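Local coordinates for protein lipoteichoic acid primase (Listeria monocytogenes, PDB 4UOP) that belongs to the sulfatase-like family and holds a magnesium ion in its extracellular catalytic domain, at residues 71-77 with 299-303. Sequence-based numbering, arbitrary orientation.
Sequences NLTNVKI and KYVNR
The backbone N of N302 donates to N71 O at 2.8 Å, with an N-H...O angle of 161°. The side chain of the same residue makes a second bond: ND2 donates to T73 O at 3.0 Å, nearly straight at 171° and in the plane of both the carbonyl and the amide. N302 thus bonds to the carbonyls of N71 and T73, two residues apart. The N74 carbonyl lies close by without making a bond, and N74 CB packs against N302 ND2 at 3.8 Å. With CG anti to the backbone N (chi1 -171°), the N302 side chain reaches T73, while S304 holds OD1 through its hydroxyl and so helps fix the rotation of the amide. The V75 side chain runs past that of N302 in the opposite sense, bringing CG2 to 3.9 Å from N302 CB and to 3.4 Å from Y300 O.

Within this sulfatase-family domain, the contact ties the loop between strand 277-283 and helix 312-315 to the segment that enters the small hairpin of 76-77 and 80-81, with the L72 side chain about 14 Å from the magnesium ion. The N71 and V301 side chains run alongside each other in the same direction; N71 OD1 bonds to Q69 NE2, and ND2 to the carboxylates of D313 and D314. L72 sends CD2 to 4.1 Å from V301 CA, and it also touches L247, Y250 and F251 of helix 246-271. Farther along, the I77 side chain crosses that of Y300 at about a right angle, CD1 meeting ring atom CD1 obliquely at 3.4 Å. On one face of that ring sits CG of K299, and D241 takes a hydrogen bond from Y300 OH on OD1 and a salt bridge from K299 NZ on OD2.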
# COMPACT_ATOMS: atom_id res chain seq x y z
N ASN B 71 -4.23 -13.72 19.87
CA ASN B 71 -5.56 -14.32 20.13
C ASN B 71 -5.74 -15.72 19.54
O ASN B 71 -6.79 -16.36 19.72
CB ASN B 71 -6.70 -13.37 19.73
CG ASN B 71 -6.78 -13.08 18.25
OD1 ASN B 71 -6.19 -13.75 17.41
ND2 ASN B 71 -7.56 -12.06 17.92
N LEU B 72 -4.72 -16.21 18.85
CA LEU B 72 -4.68 -17.63 18.45
C LEU B 72 -3.43 -18.33 18.98
O LEU B 72 -2.84 -19.16 18.30
CB LEU B 72 -4.79 -17.74 16.93
CG LEU B 72 -6.09 -17.20 16.33
CD1 LEU B 72 -6.01 -17.17 14.81
CD2 LEU B 72 -7.30 -18.03 16.77
N THR B 73 -2.99 -17.95 20.17
CA THR B 73 -1.97 -18.67 20.89
C THR B 73 -2.56 -19.04 22.24
O THR B 73 -3.59 -18.50 22.64
CB THR B 73 -0.69 -17.84 21.10
OG1 THR B 73 -0.98 -16.72 21.93
CG2 THR B 73 -0.11 -17.39 19.77
N ASN B 74 -1.91 -19.97 22.93
CA ASN B 74 -2.43 -20.49 24.20
C ASN B 74 -3.87 -20.97 24.07
O ASN B 74 -4.74 -20.70 24.90
CB ASN B 74 -2.28 -19.44 25.32
CG ASN B 74 -1.96 -20.07 26.67
OD1 ASN B 74 -2.40 -21.18 26.96
ND2 ASN B 74 -1.19 -19.37 27.50
N VAL B 75 -4.11 -21.70 22.98
CA VAL B 75 -5.40 -22.27 22.64
C VAL B 75 -5.28 -23.78 22.76
O VAL B 75 -4.23 -24.34 22.48
CB VAL B 75 -5.80 -21.86 21.19
CG1 VAL B 75 -6.78 -22.84 20.56
CG2 VAL B 75 -6.37 -20.44 21.19
N LYS B 76 -6.36 -24.43 23.20
CA LYS B 76 -6.43 -25.89 23.22
C LYS B 76 -7.58 -26.35 22.33
O LYS B 76 -8.68 -25.80 22.42
CB LYS B 76 -6.68 -26.40 24.64
CG LYS B 76 -5.46 -26.41 25.52
CD LYS B 76 -5.81 -26.93 26.91
CE LYS B 76 -4.58 -26.97 27.81
NZ LYS B 76 -3.55 -27.93 27.32
N ILE B 77 -7.31 -27.33 21.47
CA ILE B 77 -8.33 -27.93 20.61
C ILE B 77 -8.55 -29.35 21.14
O ILE B 77 -7.69 -30.21 20.97
CB ILE B 77 -7.88 -28.01 19.14
CG1 ILE B 77 -7.50 -26.62 18.59
CG2 ILE B 77 -8.96 -28.64 18.27
CD1 ILE B 77 -8.63 -25.61 18.56
N LYS B 299 -15.50 -19.81 18.51
CA LYS B 299 -15.21 -20.35 19.86
C LYS B 299 -13.75 -20.77 20.09
O LYS B 299 -13.35 -21.02 21.24
CB LYS B 299 -16.12 -21.54 20.17
CG LYS B 299 -15.80 -22.79 19.37
CD LYS B 299 -16.61 -23.98 19.89
CE LYS B 299 -16.43 -25.19 19.00
NZ LYS B 299 -17.12 -25.04 17.68
N TYR B 300 -12.96 -20.88 19.01
CA TYR B 300 -11.56 -21.25 19.11
C TYR B 300 -10.64 -20.09 19.43
O TYR B 300 -9.48 -20.30 19.82
CB TYR B 300 -11.11 -21.95 17.84
CG TYR B 300 -11.85 -23.25 17.61
CD1 TYR B 300 -11.72 -24.31 18.51
CD2 TYR B 300 -12.70 -23.42 16.53
CE1 TYR B 300 -12.40 -25.50 18.33
CE2 TYR B 300 -13.39 -24.60 16.34
CZ TYR B 300 -13.23 -25.63 17.24
OH TYR B 300 -13.90 -26.82 17.07
N VAL B 301 -11.13 -18.87 19.24
CA VAL B 301 -10.33 -17.67 19.45
C VAL B 301 -10.15 -17.50 20.94
O VAL B 301 -11.09 -17.68 21.72
CB VAL B 301 -11.02 -16.43 18.85
CG1 VAL B 301 -10.19 -15.18 19.10
CG2 VAL B 301 -11.28 -16.62 17.36
N ASN B 302 -8.93 -17.20 21.36
CA ASN B 302 -8.63 -17.02 22.77
C ASN B 302 -9.16 -15.66 23.22
O ASN B 302 -8.75 -14.64 22.69
CB ASN B 302 -7.12 -17.12 23.00
CG ASN B 302 -6.74 -17.17 24.47
OD1 ASN B 302 -7.48 -16.73 25.34
ND2 ASN B 302 -5.55 -17.66 24.74
N ARG B 303 -10.07 -15.68 24.19
CA ARG B 303 -10.71 -14.46 24.68
C ARG B 303 -10.15 -14.00 26.00
O ARG B 303 -10.62 -13.01 26.56
CB ARG B 303 -12.22 -14.70 24.84
CG ARG B 303 -12.93 -15.17 23.58
CD ARG B 303 -12.71 -14.21 22.42
NE ARG B 303 -13.52 -14.58 21.26
CZ ARG B 303 -13.49 -13.95 20.09
NH1 ARG B 303 -12.69 -12.91 19.90
NH2 ARG B 303 -14.26 -14.38 19.09